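Local coordinates for protein transketolase (Campylobacter jejuni, PDB 3L84) that belongs to the transketolase family of thiamine diphosphate-binding proteins and forms an assembly of two chains, each with two thiamine diphosphate-fold domains and a C-terminal domain, at residues V120-K131 with C164-F175; K432-D442 with A486-L497. One frame throughout, in Å; residues are numbered along the deposited sequence.

Interaction 1. Residues V120-K131 with C164-F175; sequences VANAVGFAMAAK and CSLAGLHKLDNF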
loop_
_atom_site.group_PDB
_atom_site.type_symbol
_atom_site.label_atom_id
_atom_site.label_comp_id
_atom_site.label_asym_id
_atom_site.label_seq_id
_atom_site.Cartn_x
_atom_site.Cartn_y
_atom_site.Cartn_z
ATOM N N VAL A 120 -1.924 -15.546 2.453
ATOM C CA VAL A 120 -3.239 -15.965 2.013
ATOM C C VAL A 120 -3.408 -15.668 0.517
ATOM O O VAL A 120 -3.850 -16.543 -0.247
ATOM C CB VAL A 120 -4.369 -15.279 2.823
ATOM C CG1 VAL A 120 -5.766 -15.632 2.242
ATOM C CG2 VAL A 120 -4.282 -15.704 4.316
ATOM N N ALA A 121 -3.037 -14.447 0.089
ATOM C CA ALA A 121 -3.116 -14.095 -1.318
ATOM C C ALA A 121 -2.136 -14.936 -2.132
ATOM O O ALA A 121 -2.431 -15.317 -3.261
ATOM C CB ALA A 121 -2.867 -12.583 -1.511
ATOM N N ASN A 122 -0.934 -15.195 -1.609
ATOM C CA ASN A 122 0.024 -16.057 -2.319
ATOM C C ASN A 122 -0.578 -17.454 -2.522
ATOM O O ASN A 122 -0.439 -18.047 -3.600
ATOM C CB ASN A 122 1.295 -16.255 -1.520
ATOM C CG ASN A 122 2.078 -14.975 -1.264
ATOM O OD1 ASN A 122 2.129 -14.037 -2.113
ATOM N ND2 ASN A 122 2.709 -14.946 -0.124
ATOM N N ALA A 123 -1.252 -17.969 -1.497
ATOM C CA ALA A 123 -1.813 -19.296 -1.618
ATOM C C ALA A 123 -2.923 -19.343 -2.671
ATOM O O ALA A 123 -3.018 -20.295 -3.449
ATOM C CB ALA A 123 -2.325 -19.772 -0.274
ATOM N N VAL A 124 -3.770 -18.311 -2.702
ATOM C CA VAL A 124 -4.745 -18.185 -3.789
ATOM C C VAL A 124 -4.027 -18.166 -5.122
ATOM O O VAL A 124 -4.461 -18.799 -6.092
ATOM C CB VAL A 124 -5.626 -16.949 -3.591
ATOM C CG1 VAL A 124 -6.436 -16.627 -4.876
ATOM C CG2 VAL A 124 -6.548 -17.134 -2.380
ATOM N N GLY A 125 -2.893 -17.445 -5.194
ATOM C CA GLY A 125 -2.142 -17.428 -6.419
ATOM C C GLY A 125 -1.566 -18.791 -6.831
ATOM O O GLY A 125 -1.599 -19.144 -8.005
ATOM N N PHE A 126 -1.051 -19.547 -5.872
ATOM C CA PHE A 126 -0.601 -20.915 -6.190
ATOM C C PHE A 126 -1.751 -21.764 -6.702
ATOM O O PHE A 126 -1.530 -22.578 -7.575
ATOM C CB PHE A 126 0.040 -21.577 -4.963
ATOM C CG PHE A 126 1.441 -21.129 -4.648
ATOM C CD1 PHE A 126 2.435 -21.156 -5.574
ATOM C CD2 PHE A 126 1.748 -20.710 -3.364
ATOM C CE1 PHE A 126 3.766 -20.748 -5.272
ATOM C CE2 PHE A 126 3.054 -20.286 -3.053
ATOM C CZ PHE A 126 4.059 -20.326 -4.000
ATOM N N ALA A 127 -2.957 -21.579 -6.180
ATOM C CA ALA A 127 -4.128 -22.340 -6.589
ATOM C C ALA A 127 -4.557 -21.917 -8.027
ATOM O O ALA A 127 -4.891 -22.780 -8.847
ATOM C CB ALA A 127 -5.237 -22.179 -5.585
HETATM N N MSE A 128 -4.499 -20.615 -8.320
HETATM C CA MSE A 128 -4.790 -20.162 -9.693
HETATM C C MSE A 128 -3.735 -20.670 -10.660
HETATM O O MSE A 128 -4.036 -21.096 -11.782
HETATM C CB MSE A 128 -4.840 -18.652 -9.745
HETATM C CG MSE A 128 -6.051 -18.053 -9.028
HETATM SE SE MSE A 128 -6.277 -16.157 -9.141
HETATM C CE MSE A 128 -6.731 -16.032 -11.026
ATOM N N ALA A 129 -2.471 -20.556 -10.261
ATOM C CA ALA A 129 -1.344 -21.046 -11.068
ATOM C C ALA A 129 -1.495 -22.534 -11.360
ATOM O O ALA A 129 -1.333 -22.968 -12.484
ATOM C CB ALA A 129 -0.007 -20.757 -10.396
ATOM N N ALA A 130 -1.910 -23.303 -10.365
ATOM C CA ALA A 130 -2.114 -24.729 -10.536
ATOM C C ALA A 130 -3.272 -24.984 -11.513
ATOM O O ALA A 130 -3.188 -25.886 -12.347
ATOM C CB ALA A 130 -2.420 -25.369 -9.193
ATOM N N LYS A 131 -4.365 -24.223 -11.404
ATOM C CA LYS A 131 -5.414 -24.362 -12.399
ATOM C C LYS A 131 -4.947 -24.065 -13.820
ATOM O O LYS A 131 -5.339 -24.782 -14.766
ATOM C CB LYS A 131 -6.626 -23.496 -12.051
ATOM C CG LYS A 131 -7.411 -23.991 -10.848
ATOM C CD LYS A 131 -8.019 -25.372 -10.992
ATOM C CE LYS A 131 -8.921 -25.737 -9.808
ATOM N NZ LYS A 131 -9.623 -27.029 -10.014
ATOM N N CYS A 164 -9.405 -13.880 -1.566
ATOM C CA CYS A 164 -10.437 -14.890 -1.372
ATOM C C CYS A 164 -11.657 -14.611 -2.271
ATOM O O CYS A 164 -12.342 -15.542 -2.696
ATOM C CB CYS A 164 -10.820 -14.980 0.078
ATOM S SG CYS A 164 -9.492 -15.733 1.093
ATOM N N SER A 165 -11.904 -13.349 -2.596
ATOM C CA SER A 165 -12.922 -13.004 -3.567
ATOM C C SER A 165 -12.618 -13.711 -4.883
ATOM O O SER A 165 -13.475 -14.384 -5.456
ATOM C CB SER A 165 -12.966 -11.485 -3.773
ATOM O OG SER A 165 -14.156 -11.114 -4.490
ATOM N N LEU A 166 -11.383 -13.583 -5.369
ATOM C CA LEU A 166 -10.986 -14.255 -6.584
ATOM C C LEU A 166 -11.015 -15.795 -6.461
ATOM O O LEU A 166 -11.338 -16.494 -7.437
ATOM C CB LEU A 166 -9.567 -13.800 -7.003
ATOM C CG LEU A 166 -9.489 -12.447 -7.704
ATOM C CD1 LEU A 166 -8.077 -11.949 -7.750
ATOM C CD2 LEU A 166 -10.026 -12.583 -9.123
ATOM N N ALA A 167 -10.681 -16.334 -5.282
ATOM C CA ALA A 167 -10.697 -17.782 -5.118
ATOM C C ALA A 167 -12.090 -18.331 -5.316
ATOM O O ALA A 167 -12.248 -19.397 -5.909
ATOM C CB ALA A 167 -10.175 -18.181 -3.729
ATOM N N GLY A 168 -13.097 -17.638 -4.799
ATOM C CA GLY A 168 -14.472 -18.114 -4.959
ATOM C C GLY A 168 -14.920 -17.991 -6.404
ATOM O O GLY A 168 -15.530 -18.903 -6.957
ATOM N N LEU A 169 -14.601 -16.874 -7.048
ATOM C CA LEU A 169 -14.958 -16.652 -8.450
ATOM C C LEU A 169 -14.396 -17.740 -9.360
ATOM O O LEU A 169 -15.085 -18.258 -10.247
ATOM C CB LEU A 169 -14.440 -15.288 -8.929
ATOM C CG LEU A 169 -14.702 -14.954 -10.403
ATOM C CD1 LEU A 169 -16.233 -14.805 -10.722
ATOM C CD2 LEU A 169 -13.969 -13.681 -10.727
ATOM N N HIS A 170 -13.143 -18.113 -9.134
ATOM C CA HIS A 170 -12.474 -19.088 -9.969
ATOM C C HIS A 170 -12.641 -20.519 -9.503
ATOM O O HIS A 170 -12.009 -21.415 -10.079
ATOM C CB HIS A 170 -11.014 -18.684 -10.184
ATOM C CG HIS A 170 -10.900 -17.472 -11.034
ATOM N ND1 HIS A 170 -11.086 -17.521 -12.397
ATOM C CD2 HIS A 170 -10.734 -16.167 -10.719
ATOM C CE1 HIS A 170 -10.999 -16.291 -12.888
ATOM N NE2 HIS A 170 -10.762 -15.462 -11.892
ATOM N N LYS A 171 -13.493 -20.720 -8.505
ATOM C CA LYS A 171 -13.883 -22.061 -8.068
ATOM C C LYS A 171 -12.629 -22.872 -7.797
ATOM O O LYS A 171 -12.410 -23.973 -8.329
ATOM C CB LYS A 171 -14.766 -22.730 -9.119
ATOM C CG LYS A 171 -16.078 -21.994 -9.345
ATOM C CD LYS A 171 -16.922 -22.711 -10.421
ATOM C CE LYS A 171 -18.392 -22.258 -10.417
ATOM N NZ LYS A 171 -18.621 -20.820 -10.197
ATOM N N LEU A 172 -11.787 -22.321 -6.931
ATOM C CA LEU A 172 -10.495 -22.947 -6.627
ATOM C C LEU A 172 -10.653 -24.085 -5.610
ATOM O O LEU A 172 -10.329 -23.949 -4.409
ATOM C CB LEU A 172 -9.491 -21.920 -6.127
ATOM C CG LEU A 172 -9.168 -20.784 -7.098
ATOM C CD1 LEU A 172 -8.113 -19.826 -6.520
ATOM C CD2 LEU A 172 -8.696 -21.322 -8.478
ATOM N N ASP A 173 -11.090 -25.232 -6.123
ATOM C CA ASP A 173 -11.348 -26.420 -5.325
ATOM C C ASP A 173 -10.108 -27.271 -5.074
ATOM O O ASP A 173 -10.169 -28.444 -4.730
ATOM C CB ASP A 173 -12.458 -27.255 -5.983
ATOM C CG ASP A 173 -12.080 -27.747 -7.369
ATOM O OD1 ASP A 173 -10.929 -27.581 -7.827
ATOM O OD2 ASP A 173 -12.952 -28.397 -8.008
ATOM N N ASN A 174 -8.968 -26.620 -5.254
ATOM C CA ASN A 174 -7.659 -27.104 -4.859
ATOM C C ASN A 174 -7.075 -26.349 -3.675
ATOM O O ASN A 174 -5.962 -26.648 -3.243
ATOM C CB ASN A 174 -6.699 -27.075 -6.062
ATOM C CG ASN A 174 -6.552 -25.701 -6.706
ATOM O OD1 ASN A 174 -7.267 -24.758 -6.379
ATOM N ND2 ASN A 174 -5.617 -25.604 -7.675
ATOM N N PHE A 175 -7.824 -25.403 -3.133
ATOM C CA PHE A 175 -7.334 -24.492 -2.089
ATOM C C PHE A 175 -8.004 -24.791 -0.755
ATOM O O PHE A 175 -9.235 -24.766 -0.645
ATOM C CB PHE A 175 -7.652 -23.051 -2.510
ATOM C CG PHE A 175 -7.273 -21.976 -1.527
ATOM C CD1 PHE A 175 -6.050 -22.000 -0.880
ATOM C CD2 PHE A 175 -8.140 -20.968 -1.237
ATOM C CE1 PHE A 175 -5.690 -20.981 0.008
ATOM C CE2 PHE A 175 -7.783 -19.949 -0.360
ATOM C CZ PHE A 175 -6.560 -19.951 0.257
#
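Leu-172 and Phe-175 lie against one side of the helix that carries Val-120 to Lys-131. Both branches of Leu-172 are used. Leu-172 CD1 packs on Met-128 CG at 3.7 Å and also meets Val-124 and Ala-127, while CD2 rests on Lys-131 CG. Phe-175 has CG anti to its backbone N (chi1 177°), which carries the ring along the helix toward its N-terminal part. There Ala-123 CB approaches Phe-175 CE1 at 3.6 Å, and Val-124 CG2 approaches CE2. Val-120 CG1 continues the packing onto Cys-164 SG.

Two polar contacts close the other end. The side-chain amide of Asn-174 donates from ND2 to Ala-127 O at 3.1 Å, with an N-H...O angle of 167°. Ala-127 O lies close to the amide plane. This carbonyl also accepts the helical bond from Lys-131 N, so two donors grip it. Lys-131 bends at chi2 and runs past Asn-174 in the opposite direction. Lys-131 NZ forms a salt bridge with Asp-173 OD1 at 2.6 Å, on the syn side but 24° out of the carboxylate plane. Met-128, present as selenomethionine, sets CE over one face of the His-170 ring, 4.3 Å from its centroid, in a CH-pi contact. Leu-169 CG covers the opposite face.

A Schellman motif ends the second helix, with Lys-171 at positive phi and Leu-172 N bonded to Ala-167 O. The chain then turns back toward the first helix. Phe-175 enters the parallel sheet, where its backbone bonds to Cys-234. The contact thus joins two helices and a strand entry of the N-terminal thiamine diphosphate-binding domain. Its chemistry is mainly apolar. Asn-174 OD1 is buried without a polar partner, so the amide is held through ND2, and the salt bridge lies at the more open margin.

Interaction 2. Residues K432-D442 with A486-L497; sequences KIKHFFIFTHD and ALNADIPSAFVL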
loop_
_atom_site.group_PDB
_atom_site.type_symbol
_atom_site.label_atom_id
_atom_site.label_comp_id
_atom_site.label_asym_id
_atom_site.label_seq_id
_atom_site.Cartn_x
_atom_site.Cartn_y
_atom_site.Cartn_z
ATOM N N LYS A 432 13.836 -12.094 -5.189
ATOM C CA LYS A 432 14.509 -12.009 -6.502
ATOM C C LYS A 432 13.814 -12.856 -7.557
ATOM O O LYS A 432 14.464 -13.514 -8.366
ATOM C CB LYS A 432 16.024 -12.292 -6.411
ATOM C CG LYS A 432 16.744 -11.441 -5.406
ATOM C CD LYS A 432 18.229 -11.819 -5.334
ATOM C CE LYS A 432 19.018 -11.361 -6.451
ATOM N NZ LYS A 432 20.513 -11.578 -6.148
ATOM N N ILE A 433 12.480 -12.825 -7.551
ATOM C CA ILE A 433 11.698 -13.546 -8.540
ATOM C C ILE A 433 11.492 -12.772 -9.808
ATOM O O ILE A 433 11.604 -11.529 -9.855
ATOM C CB ILE A 433 10.328 -13.992 -8.017
ATOM C CG1 ILE A 433 9.542 -12.845 -7.405
ATOM C CG2 ILE A 433 10.482 -15.112 -6.991
ATOM C CD1 ILE A 433 8.015 -13.044 -7.291
ATOM N N LYS A 434 11.207 -13.489 -10.890
ATOM C CA LYS A 434 10.951 -12.904 -12.196
ATOM C C LYS A 434 9.467 -12.599 -12.349
ATOM O O LYS A 434 8.661 -13.428 -12.754
ATOM C CB LYS A 434 11.517 -13.786 -13.306
ATOM C CG LYS A 434 12.964 -14.067 -13.178
ATOM C CD LYS A 434 13.859 -12.849 -12.849
ATOM C CE LYS A 434 13.805 -11.765 -13.884
ATOM N NZ LYS A 434 14.391 -12.261 -15.232
ATOM N N HIS A 435 9.107 -11.391 -11.947
ATOM C CA HIS A 435 7.730 -10.885 -11.926
ATOM C C HIS A 435 7.847 -9.455 -12.431
ATOM O O HIS A 435 8.702 -8.683 -11.965
ATOM C CB HIS A 435 7.201 -10.926 -10.487
ATOM C CG HIS A 435 5.832 -10.345 -10.259
ATOM N ND1 HIS A 435 5.237 -10.392 -9.013
ATOM C CD2 HIS A 435 4.949 -9.704 -11.063
ATOM C CE1 HIS A 435 4.056 -9.785 -9.066
ATOM N NE2 HIS A 435 3.858 -9.354 -10.308
ATOM N N PHE A 436 7.083 -9.131 -13.472
ATOM C CA PHE A 436 7.209 -7.837 -14.154
ATOM C C PHE A 436 6.035 -6.943 -13.812
ATOM O O PHE A 436 4.888 -7.371 -13.825
ATOM C CB PHE A 436 7.300 -8.086 -15.672
ATOM C CG PHE A 436 8.311 -9.142 -16.020
ATOM C CD1 PHE A 436 9.647 -8.896 -15.887
ATOM C CD2 PHE A 436 7.921 -10.403 -16.390
ATOM C CE1 PHE A 436 10.568 -9.860 -16.132
ATOM C CE2 PHE A 436 8.872 -11.390 -16.648
ATOM C CZ PHE A 436 10.175 -11.129 -16.482
ATOM N N PHE A 437 6.323 -5.699 -13.491
ATOM C CA PHE A 437 5.330 -4.724 -13.060
ATOM C C PHE A 437 5.177 -3.666 -14.125
ATOM O O PHE A 437 6.169 -3.050 -14.531
ATOM C CB PHE A 437 5.739 -4.103 -11.692
ATOM C CG PHE A 437 5.720 -5.090 -10.541
ATOM C CD1 PHE A 437 4.629 -5.141 -9.690
ATOM C CD2 PHE A 437 6.751 -5.980 -10.348
ATOM C CE1 PHE A 437 4.597 -6.075 -8.652
ATOM C CE2 PHE A 437 6.696 -6.909 -9.320
ATOM C CZ PHE A 437 5.626 -6.939 -8.503
ATOM N N ILE A 438 3.957 -3.448 -14.572
ATOM C CA ILE A 438 3.661 -2.577 -15.718
ATOM C C ILE A 438 2.889 -1.399 -15.143
ATOM O O ILE A 438 1.759 -1.568 -14.672
ATOM C CB ILE A 438 2.821 -3.318 -16.787
ATOM C CG1 ILE A 438 3.403 -4.675 -17.207
ATOM C CG2 ILE A 438 2.548 -2.408 -17.976
ATOM C CD1 ILE A 438 4.788 -4.676 -17.594
ATOM N N PHE A 439 3.489 -0.212 -15.181
ATOM C CA PHE A 439 2.911 0.981 -14.569
ATOM C C PHE A 439 2.766 2.059 -15.623
ATOM O O PHE A 439 3.749 2.717 -15.953
ATOM C CB PHE A 439 3.791 1.481 -13.433
ATOM C CG PHE A 439 3.979 0.529 -12.267
ATOM C CD1 PHE A 439 2.935 -0.190 -11.726
ATOM C CD2 PHE A 439 5.210 0.413 -11.672
ATOM C CE1 PHE A 439 3.139 -1.010 -10.619
ATOM C CE2 PHE A 439 5.416 -0.403 -10.575
ATOM C CZ PHE A 439 4.395 -1.116 -10.063
ATOM N N THR A 440 1.553 2.314 -16.087
ATOM C CA THR A 440 1.326 3.334 -17.083
ATOM C C THR A 440 0.872 4.620 -16.413
ATOM O O THR A 440 0.724 4.697 -15.175
ATOM C CB THR A 440 0.329 2.897 -18.164
ATOM O OG1 THR A 440 -1.006 2.900 -17.641
ATOM C CG2 THR A 440 0.674 1.514 -18.705
ATOM N N HIS A 441 0.718 5.676 -17.179
ATOM C CA HIS A 441 0.206 6.949 -16.675
ATOM C C HIS A 441 1.184 7.501 -15.656
ATOM O O HIS A 441 0.863 7.822 -14.519
ATOM C CB HIS A 441 -1.207 6.780 -16.136
ATOM C CG HIS A 441 -2.216 6.493 -17.200
ATOM N ND1 HIS A 441 -2.136 5.390 -18.025
ATOM C CD2 HIS A 441 -3.321 7.173 -17.577
ATOM C CE1 HIS A 441 -3.157 5.410 -18.870
ATOM N NE2 HIS A 441 -3.874 6.496 -18.636
ATOM N N ASP A 442 2.414 7.693 -16.101
ATOM C CA ASP A 442 3.546 7.884 -15.167
ATOM C C ASP A 442 3.776 9.263 -14.601
ATOM O O ASP A 442 4.676 9.393 -13.785
ATOM C CB ASP A 442 4.857 7.445 -15.837
ATOM C CG ASP A 442 5.341 8.382 -16.930
ATOM O OD1 ASP A 442 4.515 8.916 -17.675
ATOM O OD2 ASP A 442 6.584 8.492 -17.083
ATOM N N ALA A 486 15.403 -7.094 -18.714
ATOM C CA ALA A 486 14.557 -7.615 -17.647
ATOM C C ALA A 486 14.410 -9.134 -17.704
ATOM O O ALA A 486 14.436 -9.803 -16.658
ATOM C CB ALA A 486 13.188 -6.989 -17.705
ATOM N N LEU A 487 14.271 -9.707 -18.900
ATOM C CA LEU A 487 14.134 -11.163 -18.997
ATOM C C LEU A 487 15.382 -11.894 -18.598
ATOM O O LEU A 487 15.265 -13.007 -18.121
ATOM C CB LEU A 487 13.687 -11.577 -20.401
ATOM C CG LEU A 487 12.278 -11.144 -20.717
ATOM C CD1 LEU A 487 12.041 -11.292 -22.212
ATOM C CD2 LEU A 487 11.175 -11.875 -20.001
ATOM N N ASN A 488 16.563 -11.310 -18.792
ATOM C CA ASN A 488 17.844 -11.915 -18.452
ATOM C C ASN A 488 18.290 -11.616 -17.029
ATOM O O ASN A 488 19.207 -12.246 -16.497
ATOM C CB ASN A 488 18.966 -11.487 -19.415
ATOM C CG ASN A 488 18.943 -12.216 -20.768
ATOM O OD1 ASN A 488 19.550 -11.741 -21.720
ATOM N ND2 ASN A 488 18.324 -13.366 -20.824
ATOM N N ALA A 489 17.642 -10.655 -16.374
ATOM C CA ALA A 489 18.041 -10.201 -15.049
ATOM C C ALA A 489 17.690 -11.203 -13.976
ATOM O O ALA A 489 16.898 -12.129 -14.192
ATOM C CB ALA A 489 17.365 -8.864 -14.703
ATOM N N ASP A 490 18.318 -11.059 -12.821
ATOM C CA ASP A 490 18.087 -11.956 -11.698
ATOM C C ASP A 490 17.144 -11.373 -10.658
ATOM O O ASP A 490 17.037 -11.942 -9.559
ATOM C CB ASP A 490 19.420 -12.419 -11.070
ATOM C CG ASP A 490 20.168 -11.338 -10.381
ATOM O OD1 ASP A 490 19.831 -10.144 -10.476
ATOM O OD2 ASP A 490 21.180 -11.714 -9.685
ATOM N N ILE A 491 16.489 -10.265 -10.972
ATOM C CA ILE A 491 15.626 -9.534 -10.038
ATOM C C ILE A 491 14.417 -9.055 -10.818
ATOM O O ILE A 491 14.470 -8.978 -12.062
ATOM C CB ILE A 491 16.388 -8.336 -9.415
ATOM C CG1 ILE A 491 17.088 -7.448 -10.465
ATOM C CG2 ILE A 491 17.386 -8.803 -8.322
ATOM C CD1 ILE A 491 17.703 -6.174 -9.880
ATOM N N PRO A 492 13.316 -8.711 -10.146
ATOM C CA PRO A 492 12.161 -8.161 -10.830
ATOM C C PRO A 492 12.376 -6.777 -11.383
ATOM O O PRO A 492 13.308 -6.062 -11.030
ATOM C CB PRO A 492 11.104 -8.113 -9.752
ATOM C CG PRO A 492 11.870 -8.024 -8.481
ATOM C CD PRO A 492 13.098 -8.836 -8.696
ATOM N N SER A 493 11.515 -6.417 -12.340
ATOM C CA SER A 493 11.580 -5.111 -13.001
ATOM C C SER A 493 10.216 -4.447 -13.053
ATOM O O SER A 493 9.171 -5.124 -13.156
ATOM C CB SER A 493 12.054 -5.250 -14.454
ATOM O OG SER A 493 13.419 -5.681 -14.598
ATOM N N ALA A 494 10.220 -3.111 -12.991
ATOM C CA ALA A 494 9.083 -2.297 -13.255
ATOM C C ALA A 494 9.304 -1.520 -14.552
ATOM O O ALA A 494 10.432 -1.114 -14.855
ATOM C CB ALA A 494 8.833 -1.304 -12.122
ATOM N N PHE A 495 8.228 -1.304 -15.296
ATOM C CA PHE A 495 8.193 -0.514 -16.513
ATOM C C PHE A 495 7.277 0.676 -16.259
ATOM O O PHE A 495 6.080 0.516 -16.003
ATOM C CB PHE A 495 7.695 -1.379 -17.668
ATOM C CG PHE A 495 8.628 -2.500 -17.999
ATOM C CD1 PHE A 495 9.614 -2.358 -18.966
ATOM C CD2 PHE A 495 8.581 -3.656 -17.305
ATOM C CE1 PHE A 495 10.474 -3.432 -19.251
ATOM C CE2 PHE A 495 9.440 -4.689 -17.579
ATOM C CZ PHE A 495 10.384 -4.569 -18.542
ATOM N N VAL A 496 7.859 1.870 -16.335
ATOM C CA VAL A 496 7.178 3.125 -16.034
ATOM C C VAL A 496 6.927 3.835 -17.371
ATOM O O VAL A 496 7.883 4.218 -18.065
ATOM C CB VAL A 496 8.008 3.949 -15.070
ATOM C CG1 VAL A 496 7.408 5.373 -14.836
ATOM C CG2 VAL A 496 8.230 3.236 -13.733
ATOM N N LEU A 497 5.651 3.906 -17.738
ATOM C CA LEU A 497 5.237 4.127 -19.109
ATOM C C LEU A 497 4.284 5.326 -19.218
ATOM O O LEU A 497 3.469 5.576 -18.324
ATOM C CB LEU A 497 4.559 2.861 -19.627
ATOM C CG LEU A 497 5.425 1.597 -19.526
ATOM C CD1 LEU A 497 4.551 0.364 -19.642
ATOM C CD2 LEU A 497 6.572 1.613 -20.500
HETATM O O HOH W 1 12.869 -13.982 -16.778
#
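Two neighbouring strands of the parallel sheet in the pyrimidine-binding domain, 436-440 and 493-496, run side by side here. Phe-437 N donates to Ser-493 O at 2.9 Å, and Phe-437 O accepts from Phe-495 N. Phe-439 repeats the pattern: its N donates to Phe-495 O at 2.8 Å and its O accepts from Leu-497 N.

Side chains pack on both faces of the pair. On one, Ile-438 CD1 meets Phe-495 CD2, and Ile-438 CG2 meets Leu-497 CD1 at 3.8 Å. Phe-436 CZ reaches Leu-487 CD2 at 3.7 Å, and Trp-483 stacks on Phe-495. On the other face, Phe-439 CE2 lies against Ala-494 CB at 3.9 Å. Beyond the strand end, Asp-442 CB touches Val-496 CG1, while its OD2 forms a salt bridge with Arg-472.

Before the strands, Lys-434 folds back through bends at chi2, chi3 and chi4. This curl brings NZ to the end of helix 476-488. Lys-434 NZ donates to Ala-486 O at 2.8 Å, in the carbonyl plane. Lys-434 NZ also donates to Ala-489 O at 2.7 Å, 34° out of the plane of the Ala-489 carbonyl. A water accepts from NZ and donates to Leu-487 O. The ammonium group thus has three acceptors. The helix C-terminal end would probably favour its positive charge. These bonds tie the turn to the chain just before strand 436-440.

Overall arrangement
Both interactions are largely buried, but they belong to different domains of one chain. Interaction 1 lies in the thiamine diphosphate-binding domain and interaction 2 in the pyrimidine-binding domain. Their centres are 24 Å apart, and they do not touch. Helix 391-404 lies against both, through Leu-166 on Ile-397 in the first and Ile-433 on Asn-399 in the second. Interaction 1 packs helices beside a sheet and relies on side chains. Interaction 2 lies within a sheet, where backbone bonds join the strands and side chains pack on both faces. Lys-131 pairs with a carboxylate, Lys-434 with backbone carbonyls. A long Lys-432 to Asp-490 salt bridge marks the exposed end of interaction 2. The second subunit reaches only interaction 1.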